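Side-chain contacts in THB11 (Chlamydomonas reinhardtii, PDB 6TD7), which binds heme through the truncated globin domain of a longer protein and probably binds oxygen at the heme iron: residues 83-88 and 128-133; 104-109 and 113-118. All blocks are in the same frame, centred on the assembly; numbering follows the deposited sequence. Where two conformers were deposited one is given.

Interaction 1. Residues 83-88 and 128-133. With HEM (protoporphyrin IX containing Fe), chain B.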
ATOM      1  N   ARG A  83      -7.232   0.102  14.566  1.00 14.10           N
ATOM      2  CA  ARG A  83      -7.856   1.280  15.158  1.00 18.93           C
ATOM      3  C   ARG A  83      -8.862   1.911  14.197  1.00 16.77           C
ATOM      4  O   ARG A  83     -10.004   2.191  14.575  1.00 19.92           O
ATOM      5  CB  ARG A  83      -6.794   2.305  15.554  1.00 26.02           C
ATOM      6  CG  ARG A  83      -5.891   1.889  16.702  1.00 42.93           C
ATOM      7  CD  ARG A  83      -4.642   2.766  16.747  1.00 49.76           C
ATOM      8  NE  ARG A  83      -3.762   2.503  15.609  1.00 49.17           N
ATOM      9  CZ  ARG A  83      -2.686   1.718  15.645  1.00 52.86           C
ATOM     10  NH1 ARG A  83      -2.327   1.111  16.771  1.00 61.05           N
ATOM     11  NH2 ARG A  83      -1.962   1.540  14.548  1.00 39.19           N
ATOM     12  N   ILE A  84      -8.453   2.160  12.949  1.00 18.92           N
ATOM     13  CA  ILE A  84      -9.387   2.821  12.044  1.00 16.47           C
ATOM     14  C   ILE A  84     -10.508   1.866  11.642  1.00 13.81           C
ATOM     15  O   ILE A  84     -11.622   2.305  11.332  1.00 14.98           O
ATOM     16  CB  ILE A  84      -8.676   3.412  10.811  1.00 11.14           C
ATOM     17  CG1 ILE A  84      -7.798   2.390  10.087  1.00 10.90           C
ATOM     18  CG2 ILE A  84      -7.831   4.610  11.228  1.00 15.96           C
ATOM     19  CD1 ILE A  84      -7.369   2.863   8.707  1.00 13.21           C
ATOM     20  N   ILE A  85     -10.245   0.555  11.652  1.00 11.04           N
ATOM     21  CA  ILE A  85     -11.311  -0.420  11.425  1.00 10.28           C
ATOM     22  C   ILE A  85     -12.377  -0.294  12.508  1.00 20.72           C
ATOM     23  O   ILE A  85     -13.551  -0.028  12.228  1.00 16.32           O
ATOM     24  CB  ILE A  85     -10.742  -1.851  11.371  1.00 13.93           C
ATOM     25  CG1 ILE A  85      -9.921  -2.048  10.094  1.00 12.45           C
ATOM     26  CG2 ILE A  85     -11.875  -2.888  11.455  1.00 18.31           C
ATOM     27  CD1 ILE A  85      -9.212  -3.383  10.013  1.00 15.64           C
ATOM     28  N   LYS A  86     -11.973  -0.471  13.772  1.00 16.18           N
ATOM     29  CA  LYS A  86     -12.940  -0.533  14.864  1.00 21.71           C
ATOM     30  C   LYS A  86     -13.521   0.839  15.188  1.00 19.63           C
ATOM     31  O   LYS A  86     -14.697   0.952  15.549  1.00 22.58           O
ATOM     32  CB  LYS A  86     -12.281  -1.132  16.108  1.00 25.51           C
ATOM     33  CG  LYS A  86     -11.879  -2.593  15.959  1.00 27.65           C
ATOM     34  CD  LYS A  86     -13.107  -3.498  15.996  1.00 46.53           C
ATOM     35  CE  LYS A  86     -12.968  -4.710  15.085  1.00 46.70           C
ATOM     36  NZ  LYS A  86     -14.183  -4.875  14.233  1.00 43.83           N
ATOM     37  N   GLN A  87     -12.716   1.890  15.077  1.00 16.88           N
ATOM     38  CA  GLN A  87     -13.188   3.207  15.484  1.00 21.95           C
ATOM     39  C   GLN A  87     -13.870   3.968  14.356  1.00 26.60           C
ATOM     40  O   GLN A  87     -14.817   4.718  14.619  1.00 18.65           O
ATOM     41  CB  GLN A  87     -12.021   4.023  16.047  1.00 25.43           C
ATOM     42  CG  GLN A  87     -11.428   3.407  17.304  1.00 30.93           C
ATOM     43  CD  GLN A  87     -10.213   4.154  17.815  1.00 46.09           C
ATOM     44  OE1 GLN A  87      -9.952   5.290  17.418  1.00 35.16           O
ATOM     45  NE2 GLN A  87      -9.457   3.514  18.703  1.00 46.76           N
ATOM     46  N   ARG A  88     -13.445   3.771  13.105  1.00 19.69           N
ATOM     47  CA  ARG A  88     -13.937   4.569  11.991  1.00 20.77           C
ATOM     48  C   ARG A  88     -14.523   3.752  10.847  1.00 16.53           C
ATOM     49  O   ARG A  88     -14.948   4.337   9.843  1.00 17.10           O
ATOM     50  CB  ARG A  88     -12.804   5.455  11.453  1.00 17.58           C
ATOM     51  CG  ARG A  88     -11.974   6.082  12.557  1.00 24.55           C
ATOM     52  CD  ARG A  88     -11.168   7.260  12.066  1.00 30.62           C
ATOM     53  NE  ARG A  88     -10.357   7.827  13.138  1.00 25.98           N
ATOM     54  CZ  ARG A  88      -9.524   8.852  12.987  1.00 30.12           C
ATOM     55  NH1 ARG A  88      -9.387   9.430  11.801  1.00 33.95           N
ATOM     56  NH2 ARG A  88      -8.826   9.294  14.023  1.00 29.83           N
ATOM     57  N   ASP A 128      -7.031  -9.483   2.498  1.00 11.37           N
ATOM     58  CA  ASP A 128      -7.523 -10.499   3.424  1.00  8.35           C
ATOM     59  C   ASP A 128      -6.804 -10.430   4.770  1.00 11.20           C
ATOM     60  O   ASP A 128      -7.410 -10.674   5.819  1.00 11.91           O
ATOM     61  CB  ASP A 128      -7.356 -11.889   2.804  1.00 13.29           C
ATOM     62  CG  ASP A 128      -8.436 -12.214   1.786  1.00 20.70           C
ATOM     63  OD1 ASP A 128      -9.414 -11.445   1.666  1.00 14.07           O
ATOM     64  OD2 ASP A 128      -8.306 -13.256   1.111  1.00 22.35           O
ATOM     65  N   ALA A 129      -5.507 -10.108   4.762  1.00 11.80           N
ATOM     66  CA  ALA A 129      -4.774 -10.016   6.019  1.00  9.21           C
ATOM     67  C   ALA A 129      -5.354  -8.929   6.914  1.00 12.36           C
ATOM     68  O   ALA A 129      -5.519  -9.131   8.123  1.00 13.28           O
ATOM     69  CB  ALA A 129      -3.293  -9.745   5.753  1.00 14.47           C
ATOM     70  N   ILE A 130      -5.673  -7.770   6.338  1.00  8.06           N
ATOM     71  CA  ILE A 130      -6.139  -6.643   7.140  1.00  8.73           C
ATOM     72  C   ILE A 130      -7.512  -6.928   7.742  1.00 10.49           C
ATOM     73  O   ILE A 130      -7.776  -6.573   8.898  1.00 11.63           O
ATOM     74  CB  ILE A 130      -6.149  -5.359   6.290  1.00  7.27           C
ATOM     75  CG1 ILE A 130      -4.718  -4.846   6.105  1.00 11.32           C
ATOM     76  CG2 ILE A 130      -7.024  -4.302   6.940  1.00 11.15           C
ATOM     77  CD1 ILE A 130      -4.579  -3.766   5.065  1.00 11.80           C
ATOM     78  N   PHE A 131      -8.406  -7.565   6.986  1.00 10.03           N
ATOM     79  CA  PHE A 131      -9.819  -7.600   7.346  1.00 11.94           C
ATOM     80  C   PHE A 131     -10.313  -8.949   7.846  1.00 13.57           C
ATOM     81  O   PHE A 131     -11.491  -9.062   8.202  1.00 16.06           O
ATOM     82  CB  PHE A 131     -10.665  -7.150   6.144  1.00 10.79           C
ATOM     83  CG  PHE A 131     -10.404  -5.732   5.744  1.00  9.50           C
ATOM     84  CD1 PHE A 131     -10.899  -4.687   6.509  1.00 13.70           C
ATOM     85  CD2 PHE A 131      -9.637  -5.437   4.632  1.00 13.62           C
ATOM     86  CE1 PHE A 131     -10.644  -3.374   6.160  1.00 13.55           C
ATOM     87  CE2 PHE A 131      -9.380  -4.126   4.280  1.00 12.49           C
ATOM     88  CZ  PHE A 131      -9.884  -3.095   5.045  1.00 11.36           C
ATOM     89  N   THR A 132      -9.463  -9.965   7.916  1.00 14.06           N
ATOM     90  CA  THR A 132      -9.897 -11.252   8.442  1.00 14.87           C
ATOM     91  C   THR A 132      -9.711 -11.276   9.953  1.00 16.08           C
ATOM     92  O   THR A 132      -8.575 -11.130  10.426  1.00 14.69           O
ATOM     93  CB  THR A 132      -9.120 -12.391   7.805  1.00 12.39           C
ATOM     94  OG1 THR A 132      -9.368 -12.414   6.394  1.00 12.44           O
ATOM     95  CG2 THR A 132      -9.557 -13.720   8.411  1.00 17.69           C
ATOM     96  N   PRO A 133     -10.774 -11.437  10.744  1.00 17.02           N
ATOM     97  CA  PRO A 133     -10.591 -11.530  12.197  1.00 20.80           C
ATOM     98  C   PRO A 133      -9.631 -12.645  12.579  1.00 19.37           C
ATOM     99  O   PRO A 133      -9.620 -13.722  11.978  1.00 19.19           O
ATOM    100  CB  PRO A 133     -12.008 -11.809  12.717  1.00 18.08           C
ATOM    101  CG  PRO A 133     -12.904 -11.224  11.695  1.00 19.33           C
ATOM    102  CD  PRO A 133     -12.201 -11.405  10.372  1.00 18.90           C
TER
HETATM  103  CHA HEM B 201      -0.191   1.478   8.344  1.00 16.99           C
HETATM  104  CHB HEM B 201      -4.316   3.651   6.907  1.00 14.35           C
HETATM  105  CHC HEM B 201      -4.136   1.459   2.575  1.00 15.80           C
HETATM  106  CHD HEM B 201      -0.254  -1.086   4.166  1.00 17.70           C
HETATM  107  C1A HEM B 201      -1.307   2.296   8.338  1.00 13.79           C
HETATM  108  C2A HEM B 201      -1.731   3.248   9.355  1.00 14.61           C
HETATM  109  C3A HEM B 201      -2.859   3.827   8.932  1.00 13.97           C
HETATM  110  C4A HEM B 201      -3.206   3.281   7.643  1.00 17.98           C
HETATM  111  CMA HEM B 201      -3.675   4.908   9.671  1.00 19.25           C
HETATM  112  CAA HEM B 201      -1.025   3.588  10.689  1.00 26.87           C
HETATM  113  CBA HEM B 201      -0.798   2.360  11.554  1.00 35.16           C
HETATM  114  CGA HEM B 201       0.115   2.727  12.701  1.00 31.71           C
HETATM  115  O1A HEM B 201       0.156   1.947  13.687  1.00 59.51           O
HETATM  116  O2A HEM B 201       0.800   3.783  12.635  1.00 22.05           O
HETATM  117  C1B HEM B 201      -4.591   3.297   5.602  1.00 15.16           C
HETATM  118  C2B HEM B 201      -5.650   3.846   4.781  1.00 15.96           C
HETATM  119  C3B HEM B 201      -5.618   3.243   3.589  1.00 10.85           C
HETATM  120  C4B HEM B 201      -4.528   2.289   3.601  1.00 15.78           C
HETATM  121  CMB HEM B 201      -6.653   4.933   5.220  1.00 19.83           C
HETATM  122  CAB HEM B 201      -6.580   3.546   2.418  1.00 15.11           C
HETATM  123  CBB HEM B 201      -6.703   2.727   1.371  1.00 17.47           C
HETATM  124  C1C HEM B 201      -3.053   0.609   2.654  1.00 15.70           C
HETATM  125  C2C HEM B 201      -2.593  -0.202   1.561  1.00 17.86           C
HETATM  126  C3C HEM B 201      -1.550  -0.914   1.979  1.00 19.82           C
HETATM  127  C4C HEM B 201      -1.263  -0.569   3.363  1.00 16.69           C
HETATM  128  CMC HEM B 201      -3.239  -0.258   0.158  1.00 22.84           C
HETATM  129  CAC HEM B 201      -0.790  -1.906   1.081  1.00 25.28           C
HETATM  130  CBC HEM B 201      -0.306  -3.030   1.607  1.00 35.32           C
HETATM  131  C1D HEM B 201       0.148  -0.551   5.381  1.00 20.78           C
HETATM  132  C2D HEM B 201       1.397  -0.819   6.062  1.00 14.40           C
HETATM  133  C3D HEM B 201       1.407  -0.123   7.207  1.00 13.65           C
HETATM  134  C4D HEM B 201       0.178   0.636   7.302  1.00 11.66           C
HETATM  135  CMD HEM B 201       2.502  -1.760   5.536  1.00 12.78           C
HETATM  136  CAD HEM B 201       2.542  -0.064   8.243  1.00 14.86           C
HETATM  137  CBD HEM B 201       2.514  -1.196   9.251  1.00 26.31           C
HETATM  138  CGD HEM B 201       3.787  -0.998  10.028  1.00 19.38           C
HETATM  139  O1D HEM B 201       4.795  -1.687   9.719  1.00 20.57           O
HETATM  140  O2D HEM B 201       3.798  -0.122  10.931  1.00 21.54           O
HETATM  141  NA  HEM B 201      -2.238   2.348   7.312  1.00 12.75           N
HETATM  142  NB  HEM B 201      -3.921   2.350   4.847  1.00 11.26           N
HETATM  143  NC  HEM B 201      -2.213   0.372   3.741  1.00 13.78           N
HETATM  144  ND  HEM B 201      -0.564   0.340   6.169  1.00 11.13           N
HETATM  145 FE   HEM B 201      -2.183   1.341   5.517  1.00 21.92          FE

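Interaction 2. Residues 104-109 and 113-118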
ATOM      1  N   GLU A 104      -2.749   3.428 -10.012  1.00  9.49           N
ATOM      2  CA  GLU A 104      -2.748   4.665 -10.787  1.00 13.44           C
ATOM      3  C   GLU A 104      -1.397   5.363 -10.708  1.00 12.70           C
ATOM      4  O   GLU A 104      -0.898   5.890 -11.709  1.00 10.37           O
ATOM      5  CB  GLU A 104      -3.845   5.607 -10.286  1.00 14.29           C
ATOM      6  CG  GLU A 104      -5.257   5.180 -10.632  1.00 17.73           C
ATOM      7  CD  GLU A 104      -6.306   6.195 -10.206  1.00 24.88           C
ATOM      8  OE1 GLU A 104      -7.494   5.962 -10.506  1.00 29.16           O
ATOM      9  OE2 GLU A 104      -5.953   7.219  -9.578  1.00 18.30           O
ATOM     10  N   ALA A 105      -0.804   5.399  -9.510  1.00 12.10           N
ATOM     11  CA  ALA A 105       0.505   6.019  -9.345  1.00 13.15           C
ATOM     12  C   ALA A 105       1.555   5.341 -10.217  1.00  9.74           C
ATOM     13  O   ALA A 105       2.366   6.016 -10.858  1.00  9.32           O
ATOM     14  CB  ALA A 105       0.921   5.975  -7.874  1.00  8.45           C
ATOM     15  N   MET A 106       1.558   4.006 -10.255  1.00  7.21           N
ATOM     16  CA  MET A 106       2.501   3.308 -11.125  1.00 10.40           C
ATOM     17  C   MET A 106       2.222   3.612 -12.591  1.00 10.45           C
ATOM     18  O   MET A 106       3.152   3.818 -13.379  1.00 10.80           O
ATOM     19  CB  MET A 106       2.445   1.801 -10.872  1.00 11.24           C
ATOM     20  CG  MET A 106       3.166   1.347  -9.607  1.00 15.86           C
ATOM     21  SD  MET A 106       3.239  -0.449  -9.468  1.00 12.40           S
ATOM     22  CE  MET A 106       1.499  -0.823  -9.321  1.00 16.29           C
ATOM     23  N   THR A 107       0.946   3.646 -12.981  1.00 10.66           N
ATOM     24  CA  THR A 107       0.606   3.957 -14.366  1.00  9.41           C
ATOM     25  C   THR A 107       1.095   5.350 -14.748  1.00 10.49           C
ATOM     26  O   THR A 107       1.699   5.547 -15.809  1.00  9.95           O
ATOM     27  CB  THR A 107      -0.908   3.860 -14.576  1.00 11.49           C
ATOM     28  OG1 THR A 107      -1.370   2.541 -14.257  1.00 12.41           O
ATOM     29  CG2 THR A 107      -1.274   4.198 -16.021  1.00 14.11           C
ATOM     30  N   GLU A 108       0.827   6.334 -13.887  1.00 11.07           N
ATOM     31  CA  GLU A 108       1.138   7.722 -14.204  1.00  9.91           C
ATOM     32  C   GLU A 108       2.632   7.990 -14.270  1.00 11.83           C
ATOM     33  O   GLU A 108       3.038   8.990 -14.873  1.00 12.93           O
ATOM     34  CB  GLU A 108       0.474   8.636 -13.174  1.00 10.80           C
ATOM     35  CG  GLU A 108      -1.021   8.756 -13.393  1.00 19.32           C
ATOM     36  CD  GLU A 108      -1.775   9.246 -12.177  1.00 18.23           C
ATOM     37  OE1 GLU A 108      -1.256  10.114 -11.440  1.00 16.90           O
ATOM     38  OE2 GLU A 108      -2.901   8.753 -11.962  1.00 18.27           O
ATOM     39  N   LEU A 109       3.459   7.131 -13.685  1.00 11.55           N
ATOM     40  CA  LEU A 109       4.906   7.276 -13.764  0.67 13.56           C
ATOM     41  C   LEU A 109       5.525   6.416 -14.859  1.00 20.99           C
ATOM     42  O   LEU A 109       6.751   6.415 -15.009  1.00 18.14           O
ATOM     43  CB  LEU A 109       5.534   6.954 -12.404  0.67 15.99           C
ATOM     44  CG  LEU A 109       5.317   8.106 -11.415  0.67 14.66           C
ATOM     45  CD1 LEU A 109       5.349   7.650  -9.971  0.67 16.01           C
ATOM     46  CD2 LEU A 109       6.360   9.198 -11.649  0.67 17.03           C
ATOM     47  N   GLU A 113       1.869  -2.349 -17.727  1.00 12.39           N
ATOM     48  CA  GLU A 113       0.830  -3.123 -17.051  1.00  7.01           C
ATOM     49  C   GLU A 113       1.360  -4.454 -16.524  1.00 10.34           C
ATOM     50  O   GLU A 113       0.938  -4.910 -15.454  1.00 11.71           O
ATOM     51  CB  GLU A 113      -0.350  -3.354 -17.999  1.00 15.87           C
ATOM     52  CG  GLU A 113      -1.605  -3.912 -17.319  1.00 13.41           C
ATOM     53  CD  GLU A 113      -1.615  -5.433 -17.213  1.00 17.18           C
ATOM     54  OE1 GLU A 113      -0.827  -6.091 -17.925  1.00 16.56           O
ATOM     55  OE2 GLU A 113      -2.419  -5.967 -16.417  1.00 17.34           O
ATOM     56  N   VAL A 114       2.271  -5.104 -17.253  1.00 10.88           N
ATOM     57  CA  VAL A 114       2.752  -6.415 -16.808  1.00 12.29           C
ATOM     58  C   VAL A 114       3.469  -6.281 -15.470  1.00 13.32           C
ATOM     59  O   VAL A 114       3.327  -7.129 -14.579  1.00 14.66           O
ATOM     60  CB  VAL A 114       3.649  -7.056 -17.885  1.00 13.50           C
ATOM     61  CG1 VAL A 114       4.946  -6.281 -18.061  1.00 19.36           C
ATOM     62  CG2 VAL A 114       3.937  -8.515 -17.546  1.00 19.20           C
ATOM     63  N   LEU A 115       4.228  -5.198 -15.305  1.00 13.77           N
ATOM     64  CA  LEU A 115       4.865  -4.879 -14.029  1.00 13.93           C
ATOM     65  C   LEU A 115       3.835  -4.525 -12.965  1.00 12.22           C
ATOM     66  O   LEU A 115       3.938  -4.974 -11.816  1.00 12.69           O
ATOM     67  CB  LEU A 115       5.832  -3.717 -14.260  1.00 15.69           C
ATOM     68  CG  LEU A 115       6.799  -3.203 -13.195  1.00 25.34           C
ATOM     69  CD1 LEU A 115       6.100  -2.793 -11.908  1.00 26.19           C
ATOM     70  CD2 LEU A 115       7.863  -4.247 -12.950  1.00 33.72           C
ATOM     71  N   ARG A 116       2.848  -3.702 -13.317  1.00 11.88           N
ATOM     72  CA  ARG A 116       1.834  -3.324 -12.343  1.00  9.46           C
ATOM     73  C   ARG A 116       1.078  -4.543 -11.841  1.00 11.66           C
ATOM     74  O   ARG A 116       0.807  -4.663 -10.641  1.00  6.37           O
ATOM     75  CB  ARG A 116       0.867  -2.316 -12.954  1.00 12.62           C
ATOM     76  CG  ARG A 116       1.549  -1.118 -13.572  1.00 12.17           C
ATOM     77  CD  ARG A 116       0.582   0.028 -13.770  1.00 14.24           C
ATOM     78  NE  ARG A 116      -0.541  -0.309 -14.646  1.00 16.18           N
ATOM     79  CZ  ARG A 116      -0.631   0.025 -15.934  1.00 14.84           C
ATOM     80  NH1 ARG A 116       0.338   0.708 -16.524  1.00 13.97           N
ATOM     81  NH2 ARG A 116      -1.702  -0.319 -16.634  1.00 16.43           N
ATOM     82  N   GLY A 117       0.727  -5.460 -12.742  1.00  9.11           N
ATOM     83  CA  GLY A 117       0.017  -6.654 -12.319  1.00 10.19           C
ATOM     84  C   GLY A 117       0.838  -7.498 -11.366  1.00  9.90           C
ATOM     85  O   GLY A 117       0.317  -8.034 -10.385  1.00  9.12           O
ATOM     86  N   GLU A 118       2.139  -7.619 -11.636  1.00 11.33           N
ATOM     87  CA  GLU A 118       3.027  -8.356 -10.746  1.00  8.62           C
ATOM     88  C   GLU A 118       3.043  -7.748  -9.350  1.00  9.40           C
ATOM     89  O   GLU A 118       2.905  -8.459  -8.347  1.00 10.08           O
ATOM     90  CB  GLU A 118       4.433  -8.373 -11.347  1.00 13.99           C
ATOM     91  CG  GLU A 118       5.494  -9.075 -10.522  1.00 21.51           C
ATOM     92  CD  GLU A 118       6.863  -8.952 -11.160  1.00 35.40           C
ATOM     93  OE1 GLU A 118       6.923  -8.592 -12.355  1.00 24.69           O
ATOM     94  OE2 GLU A 118       7.876  -9.200 -10.474  1.00 29.14           O
TER

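Interaction 1. Residues 83-88 and 128-133
Ile85 and Phe131 lie nearest each other here, their CA atoms 8.4 Å apart, one on helix 77-88 and the other at the end of helix 125-131. The contact is small and apolar, and nearly all of it runs through one methyl group, CD1 of Ile85. The CB of Ile85 points toward the other segment. The extended CG1 branch (chi2 175°) carries CD1 across to helix 125-131. There Ile85 CD1 meets Ile130 CG2 at 3.9 Å. Ile85 CD1 also lies 3.7 Å from the backbone O of Ile130. That carbonyl is not left to a methyl alone, because it accepts a hydrogen bond from Arg78 NH1. CD1 of Ile85 also reaches Phe131, 4.1 Å from its CD1, at an oblique angle to the ring. The ring lies across its own neighbour in the chain: CG2 of Ile130 stands 3.4 Å above the ring plane, over its centre. The Ile85 methyl thus touches both the ring and the CG2 that covers one of its faces. At the close of the helix, Thr132 OG1 donates a bond of 2.7 Å to Asp128 O.

The heme lies on another side of helix 77-88. CD1 of Ile84 touches the porphyrin at CHB, 3.6 Å away. Arg83, a heme-binding residue, brings its guanidinium edge to a propionate oxygen, though the exact spacing there is doubtful in the model. Ile130 also packs on His81, the axial ligand of the iron, so the contact borders the proximal side of the heme. In globin terms the proximal F helix meets the end of the H helix. Helix 92-108 completes the cluster, with Phe95 against both Ile130 and Phe131, and Pro92 against Phe131.

Interaction 2. Residues 104-109 and 113-118
Met106 and Arg116 make the apolar part of this contact, with their CA atoms 6.8 Å apart. Their side chains run past each other in opposite directions. Met106 CB rests on Arg116 CD at 3.9 Å. The Met106 chain bends at its last torsion (chi3 -64°), and this lays CE against CA of Arg116, also at 3.9 Å. Leu115 adds a looser touch, its CD1 4.4 Å from Met106 SD. Met106 is buried, and Val27, Val119 and Met120 also pack on it.

The two segments form the turn end of a helical hairpin. The helices are close to antiparallel, at 156°, with their axes 10.1 Å apart. This is the G-H pair of the globin fold, joined by a short loop.

The polar part is a close approach without a hydrogen bond between the segments. Thr107 OG1 lies over one face of the Arg116 guanidinium, 2.9 Å above its plane and offset toward its rim. The N-H groups do not point at it, and the hydroxyl instead bonds to Glu103 O. CA of Glu113 covers the opposite face. Arg116 NH1 bonds to Ala111 O in the connecting loop. With an alanine in place of Arg116, the Ala111 carbonyl would probably lose this donor, and a gap would be likely to open between Thr107 and Glu113, where the guanidinium now lies.

Overall arrangement
Both contacts are partly buried and lie on opposite sides of the chain's centre, their own centres about 26 Å apart. They do not touch. Interaction 2 joins two helices that follow each other directly in the chain, whereas interaction 1 joins helices far apart in sequence, and interaction 2 lies within the mostly helical chain between them. Helix 92-108 links the two places: one end carries half of interaction 2, and its start packs beside interaction 1. Their chemistry differs as well. Across its segments interaction 1 is made by apolar side chains and one backbone carbonyl, and it borders the heme. Interaction 2 lies away from the heme and pairs a buried methionine with an arginine whose guanidinium lies beside an exposed threonine.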